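PDB 3IV6: putative Zn-dependent Alcohol Dehydrogenase from Rhodobacter sphaeroides, which binds S-adenosylmethionine and is probably a methyltransferase rather than the alcohol dehydrogenase its name suggests. Local coordinates for residues Glu12-Ile17 / Phe73-Arg78; Gln20-Gly25 / Ser55-Ile60. All coordinates share one frame; numbering follows the deposited sequence.

Contacts 1 and 2 have centres about 13 Å apart and line different parts of one S-adenosylmethionine: the adenosine half at contact 1, the methionine half at contact 2. Both pair an N-terminal segment with the central sheet's nucleotide-binding end. Along the chain the order is Glu12-Ile17, Gln20-Gly25, Ser55-Ile60, Phe73-Arg78, so contact 2 lies within the span that contact 1 brackets. Helices 11-15 and 20-23 are consecutive, as are helix 57-65 and strand 69-74, and strands 48-52 and 69-74 are parallel neighbours. Trp14 CZ3 packs 4.1 Å from Phe21 CD1, so the N-terminal residues facing the cofactor also pack against each other between the two contacts.

Contact 1 (Glu12-Ile17 / Phe73-Arg78); sequences EAWELI and FDFSQR. With SAM (S-adenosylmethionine), chain E.
The Phe75 ring carries the adenine of S-adenosylmethionine on one face, with SAM C5 3.4 Å above the plane over its centre, and meets Trp14 at its edge. Trp14 turns one indole face to the ribose, SAM C3' lying 3.6 Å above it toward the rim, while Trp207 makes an edge-to-face contact with the same indole. The two aromatic side chains cross obliquely, Trp14 CD1 to Phe75 CE1, with planes 53° apart. The third flat group, the Arg78 guanidinium, has Ile17 O over one face and Glu15 O in its plane at the edge, where NH1 donates a 3.1 Å bond to Glu15 O.

Asp74, at the end of strand 69-74 with CG anti to the backbone N, grips the ribose through both oxygens: OD1 accepts from SAM O2' at 2.6 Å and OD2 from SAM O3' at 2.7 Å. OD1 also takes the N-H of Ser76 on its anti lone pair, closing an Asx turn, and Ala54 N donates to OD2, so the carboxylate is fixed in rotation.

Glu15, bent at chi2, brings OE1 to the start of helix 77-86. Its syn lone pair receives Arg78 N at 3.2 Å in an almost straight bond (179°), and Ser76 OG donates at 2.7 Å from above the carboxylate plane. Ser76 OG itself caps the helix by accepting from Met79 N. The charged ends of Glu15 and Arg78 do not meet: the chains run past each other, OE2 of Glu15 stays 6.7 Å from NE of Arg78, and NE forms a salt bridge with Asp82.

A carboxylate set against a helix N-terminus would probably be stabilised as the anion, whereas Asp74 gives the acidic, two-pronged ribose recognition familiar from Rossmann-like cofactor sites.

Contact 2 (Gln20-Gly25 / Ser55-Ile60); sequences QFWTIG and STRFLI. With SAM (S-adenosylmethionine), chain E.
Strand 48-52 is followed by the cofactor-binding turn of the Rossmann-like fold, and this contact joins that turn and the first residues of helix 57-65 to the short helix 20-23. At the ligand, Ser55 OG accepts a hydrogen bond from the amino nitrogen SAM N at 2.7 Å. Its chi1 of 72° sets OG between the backbone N and the carbonyl carbon, facing the methionine moiety. Phe21, with CG anti to its backbone N, reaches the same nitrogen from the other segment, CZ lying 3.4 Å from SAM N, and CD2 approaches Ser55 CB obliquely. Thr56 OG1 is 3.0 Å from the carboxylate atom SAM O.

Away from the ligand, Trp22 carries most of the packing, and no hydrogen bond crosses between the segments. Arg57 CB makes a CH-pi contact, 3.8 Å from the centroid of the six-membered ring of Trp22 and 17° off its normal, so it sits squarely over the face. CE3 of the indole lies 3.4 Å from Ser55 O. The Arg57 chain then bends at chi2 and passes the indole, bringing NH1 to 3.6 Å from Trp22 NE1, although its NE is held by a salt bridge to Glu61. Phe58 crosses Trp22 obliquely, the plane of its ring at 78° to that of the five-membered ring, and its edge meets Trp22 O, with CE2 3.9 Å away. An alanine in place of Trp22 would remove the indole face under Arg57 CB and would probably loosen the seating of helix 20-23 against the turn that holds Ser55.

A turn after a parallel strand, whose Ser55 and Thr56 reach the ligand just before helix 57-65 begins, is characteristic of class I methyltransferase-type folds, here packed against Phe21 and Trp22 of the short helix 20-23.

Contact 1 (Glu12-Ile17 / Phe73-Arg78)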
loop_
_atom_site.group_PDB
_atom_site.type_symbol
_atom_site.label_atom_id
_atom_site.label_comp_id
_atom_site.label_asym_id
_atom_site.label_seq_id
_atom_site.Cartn_x
_atom_site.Cartn_y
_atom_site.Cartn_z
ATOM N N GLU A 12 7.439 -1.253 12.111
ATOM C CA GLU A 12 7.022 -1.829 13.396
ATOM C C GLU A 12 5.547 -2.232 13.430
ATOM O O GLU A 12 5.184 -3.214 14.071
ATOM C CB GLU A 12 7.360 -0.909 14.596
ATOM C CG GLU A 12 8.788 -1.071 15.130
ATOM C CD GLU A 12 9.258 -2.531 15.082
ATOM O OE1 GLU A 12 8.911 -3.313 16.003
ATOM O OE2 GLU A 12 9.970 -2.905 14.116
ATOM N N ALA A 13 4.700 -1.482 12.742
ATOM C CA ALA A 13 3.286 -1.808 12.703
ATOM C C ALA A 13 3.057 -3.174 12.053
ATOM O O ALA A 13 2.090 -3.857 12.342
ATOM C CB ALA A 13 2.501 -0.721 11.966
ATOM N N TRP A 14 3.937 -3.594 11.169
ATOM C CA TRP A 14 3.617 -4.826 10.457
ATOM C C TRP A 14 4.304 -6.093 11.022
ATOM O O TRP A 14 3.919 -7.223 10.707
ATOM C CB TRP A 14 3.799 -4.634 8.949
ATOM C CG TRP A 14 2.970 -3.497 8.429
ATOM C CD1 TRP A 14 3.306 -2.174 8.430
ATOM C CD2 TRP A 14 1.658 -3.571 7.839
ATOM N NE1 TRP A 14 2.296 -1.418 7.872
ATOM C CE2 TRP A 14 1.283 -2.252 7.494
ATOM C CE3 TRP A 14 0.791 -4.633 7.533
ATOM C CZ2 TRP A 14 0.055 -1.962 6.874
ATOM C CZ3 TRP A 14 -0.422 -4.341 6.923
ATOM C CH2 TRP A 14 -0.781 -3.013 6.602
ATOM N N GLU A 15 5.292 -5.874 11.882
ATOM C CA GLU A 15 5.828 -6.900 12.767
ATOM C C GLU A 15 4.740 -7.482 13.654
ATOM O O GLU A 15 4.793 -8.651 14.039
ATOM C CB GLU A 15 6.917 -6.283 13.633
ATOM C CG GLU A 15 8.015 -5.708 12.790
ATOM C CD GLU A 15 8.687 -6.780 11.970
ATOM O OE1 GLU A 15 8.667 -6.668 10.725
ATOM O OE2 GLU A 15 9.220 -7.734 12.589
ATOM N N LEU A 16 3.759 -6.645 13.961
ATOM C CA LEU A 16 2.591 -7.014 14.737
ATOM C C LEU A 16 1.623 -7.949 14.028
ATOM O O LEU A 16 0.934 -8.735 14.687
ATOM C CB LEU A 16 1.823 -5.756 15.080
ATOM C CG LEU A 16 1.716 -5.455 16.559
ATOM C CD1 LEU A 16 0.631 -4.430 16.698
ATOM C CD2 LEU A 16 1.369 -6.723 17.316
ATOM N N ILE A 17 1.555 -7.847 12.701
ATOM C CA ILE A 17 0.484 -8.478 11.944
ATOM C C ILE A 17 0.911 -9.771 11.268
ATOM O O ILE A 17 0.336 -10.835 11.519
ATOM C CB ILE A 17 -0.119 -7.527 10.891
ATOM C CG1 ILE A 17 -0.804 -6.322 11.555
ATOM C CG2 ILE A 17 -1.094 -8.256 10.007
ATOM C CD1 ILE A 17 -1.723 -6.668 12.693
ATOM N N PHE A 73 8.820 -6.871 -2.621
ATOM C CA PHE A 73 9.479 -5.906 -1.750
ATOM C C PHE A 73 8.584 -5.568 -0.577
ATOM O O PHE A 73 7.382 -5.385 -0.733
ATOM C CB PHE A 73 9.810 -4.640 -2.517
ATOM C CG PHE A 73 10.805 -4.857 -3.617
ATOM C CD1 PHE A 73 12.087 -5.322 -3.330
ATOM C CD2 PHE A 73 10.468 -4.601 -4.959
ATOM C CE1 PHE A 73 13.013 -5.513 -4.324
ATOM C CE2 PHE A 73 11.408 -4.811 -5.994
ATOM C CZ PHE A 73 12.675 -5.262 -5.666
ATOM N N ASP A 74 9.170 -5.486 0.605
ATOM C CA ASP A 74 8.427 -5.106 1.798
ATOM C C ASP A 74 9.385 -4.547 2.844
ATOM O O ASP A 74 10.548 -4.984 2.938
ATOM C CB ASP A 74 7.675 -6.321 2.376
ATOM C CG ASP A 74 6.503 -5.921 3.249
ATOM O OD1 ASP A 74 6.740 -5.392 4.362
ATOM O OD2 ASP A 74 5.350 -6.114 2.796
ATOM N N PHE A 75 8.911 -3.580 3.629
ATOM C CA PHE A 75 9.792 -2.960 4.620
ATOM C C PHE A 75 9.760 -3.607 6.008
ATOM O O PHE A 75 10.320 -3.077 6.959
ATOM C CB PHE A 75 9.592 -1.443 4.669
ATOM C CG PHE A 75 8.357 -1.021 5.362
ATOM C CD1 PHE A 75 7.354 -1.947 5.653
ATOM C CD2 PHE A 75 8.178 0.299 5.720
ATOM C CE1 PHE A 75 6.190 -1.568 6.306
ATOM C CE2 PHE A 75 7.013 0.683 6.358
ATOM C CZ PHE A 75 6.015 -0.263 6.652
ATOM N N SER A 76 9.123 -4.759 6.100
ATOM C CA SER A 76 8.949 -5.486 7.360
ATOM C C SER A 76 9.526 -6.912 7.329
ATOM O O SER A 76 9.266 -7.682 6.413
ATOM C CB SER A 76 7.468 -5.529 7.746
ATOM O OG SER A 76 7.159 -6.726 8.434
ATOM N N GLN A 77 10.315 -7.276 8.324
ATOM C CA GLN A 77 10.949 -8.581 8.256
ATOM C C GLN A 77 9.977 -9.739 8.451
ATOM O O GLN A 77 10.150 -10.791 7.845
ATOM C CB GLN A 77 12.055 -8.699 9.279
ATOM C CG GLN A 77 12.845 -9.971 9.111
ATOM C CD GLN A 77 13.546 -10.040 7.773
ATOM O OE1 GLN A 77 14.298 -9.132 7.394
ATOM N NE2 GLN A 77 13.319 -11.127 7.054
ATOM N N ARG A 78 8.975 -9.556 9.313
ATOM C CA ARG A 78 8.040 -10.627 9.614
ATOM C C ARG A 78 7.166 -10.931 8.399
ATOM O O ARG A 78 6.853 -12.096 8.098
ATOM C CB ARG A 78 7.157 -10.299 10.829
ATOM C CG ARG A 78 6.362 -11.529 11.285
ATOM C CD ARG A 78 5.292 -11.190 12.256
ATOM N NE ARG A 78 4.251 -12.227 12.316
ATOM C CZ ARG A 78 3.257 -12.262 13.214
ATOM N NH1 ARG A 78 3.170 -11.319 14.152
ATOM N NH2 ARG A 78 2.344 -13.238 13.171
HETATM N N SAM E . -2.058 -4.948 2.707
HETATM C CA SAM E . -3.129 -4.569 1.803
HETATM C C SAM E . -3.252 -5.551 0.658
HETATM O O SAM E . -2.509 -6.533 0.519
HETATM O OXT SAM E . -4.151 -5.337 -0.123
HETATM C CB SAM E . -2.969 -3.130 1.324
HETATM C CG SAM E . -1.917 -2.296 2.068
HETATM S SD SAM E . -0.180 -2.517 1.566
HETATM C CE SAM E . -0.251 -3.884 0.373
HETATM C "C5'" SAM E . 0.616 -3.164 3.080
HETATM C "C4'" SAM E . 1.883 -3.997 2.931
HETATM O "O4'" SAM E . 2.922 -3.196 2.394
HETATM C "C3'" SAM E . 2.416 -4.505 4.259
HETATM O "O3'" SAM E . 2.950 -5.786 4.018
HETATM C "C2'" SAM E . 3.570 -3.583 4.592
HETATM O "O2'" SAM E . 4.609 -4.263 5.264
HETATM C "C1'" SAM E . 4.054 -3.124 3.228
HETATM N N9 SAM E . 4.541 -1.739 3.264
HETATM C C8 SAM E . 3.906 -0.670 3.841
HETATM N N7 SAM E . 4.684 0.435 3.688
HETATM C C5 SAM E . 5.819 0.098 3.014
HETATM C C6 SAM E . 6.938 0.842 2.595
HETATM N N6 SAM E . 7.068 2.149 2.836
HETATM N N1 SAM E . 7.947 0.185 1.935
HETATM C C2 SAM E . 7.844 -1.182 1.716
HETATM N N3 SAM E . 6.750 -1.917 2.106
HETATM C C4 SAM E . 5.744 -1.283 2.753
#

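Contact 2 (Gln20-Gly25 / Ser55-Ile60)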
loop_
_atom_site.group_PDB
_atom_site.type_symbol
_atom_site.label_atom_id
_atom_site.label_comp_id
_atom_site.label_asym_id
_atom_site.label_seq_id
_atom_site.Cartn_x
_atom_site.Cartn_y
_atom_site.Cartn_z
ATOM N N GLN A 20 -1.352 -12.809 9.647
ATOM C CA GLN A 20 -2.724 -12.587 10.092
ATOM C C GLN A 20 -3.498 -11.756 9.078
ATOM O O GLN A 20 -4.714 -11.900 8.930
ATOM C CB GLN A 20 -2.753 -11.879 11.444
ATOM C CG GLN A 20 -2.262 -12.704 12.594
ATOM C CD GLN A 20 -2.305 -11.936 13.881
ATOM O OE1 GLN A 20 -3.351 -11.819 14.517
ATOM N NE2 GLN A 20 -1.165 -11.390 14.272
ATOM N N PHE A 21 -2.791 -10.885 8.375
ATOM C CA PHE A 21 -3.452 -10.020 7.426
ATOM C C PHE A 21 -4.255 -10.756 6.349
ATOM O O PHE A 21 -5.361 -10.341 5.985
ATOM C CB PHE A 21 -2.492 -9.052 6.767
ATOM C CG PHE A 21 -3.203 -8.016 5.968
ATOM C CD1 PHE A 21 -3.671 -6.865 6.582
ATOM C CD2 PHE A 21 -3.486 -8.226 4.619
ATOM C CE1 PHE A 21 -4.361 -5.911 5.874
ATOM C CE2 PHE A 21 -4.199 -7.282 3.890
ATOM C CZ PHE A 21 -4.632 -6.119 4.514
ATOM N N TRP A 22 -3.718 -11.848 5.836
ATOM C CA TRP A 22 -4.444 -12.578 4.814
ATOM C C TRP A 22 -5.101 -13.875 5.304
ATOM O O TRP A 22 -5.681 -14.621 4.506
ATOM C CB TRP A 22 -3.496 -12.897 3.676
ATOM C CG TRP A 22 -2.414 -13.952 4.001
ATOM C CD1 TRP A 22 -2.588 -15.312 4.170
ATOM C CD2 TRP A 22 -1.017 -13.725 4.120
ATOM N NE1 TRP A 22 -1.381 -15.927 4.397
ATOM C CE2 TRP A 22 -0.399 -14.969 4.365
ATOM C CE3 TRP A 22 -0.224 -12.588 4.043
ATOM C CZ2 TRP A 22 0.956 -15.096 4.537
ATOM C CZ3 TRP A 22 1.117 -12.721 4.202
ATOM C CH2 TRP A 22 1.700 -13.958 4.452
ATOM N N THR A 23 -4.992 -14.167 6.596
ATOM C CA THR A 23 -5.557 -15.397 7.145
ATOM C C THR A 23 -6.804 -15.098 7.938
ATOM O O THR A 23 -7.747 -15.886 7.947
ATOM C CB THR A 23 -4.571 -16.163 8.059
ATOM O OG1 THR A 23 -3.997 -15.260 9.016
ATOM C CG2 THR A 23 -3.480 -16.785 7.253
ATOM N N ILE A 24 -6.794 -13.971 8.636
ATOM C CA ILE A 24 -7.929 -13.638 9.471
ATOM C C ILE A 24 -8.273 -12.172 9.342
ATOM O O ILE A 24 -9.241 -11.706 9.929
ATOM C CB ILE A 24 -7.731 -14.110 10.925
ATOM C CG1 ILE A 24 -6.849 -13.152 11.713
ATOM C CG2 ILE A 24 -7.142 -15.496 10.945
ATOM C CD1 ILE A 24 -6.720 -13.520 13.162
ATOM N N GLY A 25 -7.505 -11.460 8.525
ATOM C CA GLY A 25 -7.830 -10.075 8.205
ATOM C C GLY A 25 -9.138 -9.839 7.462
ATOM O O GLY A 25 -9.718 -10.778 6.915
ATOM N N SER A 55 2.272 -8.526 1.892
ATOM C CA SER A 55 1.004 -8.903 2.504
ATOM C C SER A 55 0.021 -9.423 1.461
ATOM O O SER A 55 -0.908 -10.163 1.782
ATOM C CB SER A 55 0.396 -7.716 3.252
ATOM O OG SER A 55 -0.087 -6.736 2.349
ATOM N N THR A 56 0.233 -9.030 0.208
ATOM C CA THR A 56 -0.671 -9.414 -0.884
ATOM C C THR A 56 -0.349 -10.813 -1.430
ATOM O O THR A 56 -0.013 -11.009 -2.619
ATOM C CB THR A 56 -0.688 -8.381 -2.038
ATOM O OG1 THR A 56 -0.366 -7.088 -1.517
ATOM C CG2 THR A 56 -2.062 -8.305 -2.663
ATOM N N ARG A 57 -0.534 -11.784 -0.539
ATOM C CA ARG A 57 -0.125 -13.150 -0.775
ATOM C C ARG A 57 -0.806 -13.861 -1.953
ATOM O O ARG A 57 -0.177 -14.695 -2.601
ATOM C CB ARG A 57 -0.270 -13.968 0.510
ATOM C CG ARG A 57 0.102 -15.415 0.329
ATOM C CD ARG A 57 -1.125 -16.260 0.240
ATOM N NE ARG A 57 -0.782 -17.613 -0.175
ATOM C CZ ARG A 57 -0.791 -18.674 0.628
ATOM N NH1 ARG A 57 -1.156 -18.572 1.908
ATOM N NH2 ARG A 57 -0.444 -19.854 0.133
ATOM N N PHE A 58 -2.070 -13.540 -2.231
ATOM C CA PHE A 58 -2.800 -14.261 -3.276
ATOM C C PHE A 58 -2.559 -13.641 -4.643
ATOM O O PHE A 58 -2.460 -14.351 -5.640
ATOM C CB PHE A 58 -4.298 -14.429 -2.930
ATOM C CG PHE A 58 -4.510 -15.135 -1.620
ATOM C CD1 PHE A 58 -4.111 -16.454 -1.468
ATOM C CD2 PHE A 58 -5.025 -14.465 -0.517
ATOM C CE1 PHE A 58 -4.262 -17.101 -0.251
ATOM C CE2 PHE A 58 -5.171 -15.101 0.687
ATOM C CZ PHE A 58 -4.788 -16.421 0.820
ATOM N N LEU A 59 -2.420 -12.316 -4.674
ATOM C CA LEU A 59 -1.950 -11.638 -5.872
ATOM C C LEU A 59 -0.568 -12.145 -6.285
ATOM O O LEU A 59 -0.313 -12.436 -7.437
ATOM C CB LEU A 59 -1.886 -10.138 -5.653
ATOM C CG LEU A 59 -1.212 -9.462 -6.837
ATOM C CD1 LEU A 59 -2.019 -9.729 -8.121
ATOM C CD2 LEU A 59 -1.157 -7.997 -6.581
ATOM N N ILE A 60 0.332 -12.276 -5.330
ATOM C CA ILE A 60 1.658 -12.742 -5.670
ATOM C C ILE A 60 1.584 -14.159 -6.229
ATOM O O ILE A 60 2.298 -14.505 -7.160
ATOM C CB ILE A 60 2.586 -12.620 -4.445
ATOM C CG1 ILE A 60 2.894 -11.133 -4.176
ATOM C CG2 ILE A 60 3.858 -13.453 -4.612
ATOM C CD1 ILE A 60 3.031 -10.744 -2.646
HETATM N N SAM E . -2.058 -4.948 2.707
HETATM C CA SAM E . -3.129 -4.569 1.803
HETATM C C SAM E . -3.252 -5.551 0.658
HETATM O O SAM E . -2.509 -6.533 0.519
HETATM O OXT SAM E . -4.151 -5.337 -0.123
HETATM C CB SAM E . -2.969 -3.130 1.324
HETATM C CG SAM E . -1.917 -2.296 2.068
HETATM S SD SAM E . -0.180 -2.517 1.566
HETATM C CE SAM E . -0.251 -3.884 0.373
HETATM C "C5'" SAM E . 0.616 -3.164 3.080
HETATM C "C4'" SAM E . 1.883 -3.997 2.931
HETATM O "O4'" SAM E . 2.922 -3.196 2.394
HETATM C "C3'" SAM E . 2.416 -4.505 4.259
HETATM O "O3'" SAM E . 2.950 -5.786 4.018
HETATM C "C2'" SAM E . 3.570 -3.583 4.592
HETATM O "O2'" SAM E . 4.609 -4.263 5.264
HETATM C "C1'" SAM E . 4.054 -3.124 3.228
HETATM N N9 SAM E . 4.541 -1.739 3.264
HETATM C C8 SAM E . 3.906 -0.670 3.841
HETATM N N7 SAM E . 4.684 0.435 3.688
HETATM C C5 SAM E . 5.819 0.098 3.014
HETATM C C6 SAM E . 6.938 0.842 2.595
HETATM N N6 SAM E . 7.068 2.149 2.836
HETATM N N1 SAM E . 7.947 0.185 1.935
HETATM C C2 SAM E . 7.844 -1.182 1.716
HETATM N N3 SAM E . 6.750 -1.917 2.106
HETATM C C4 SAM E . 5.744 -1.283 2.753
#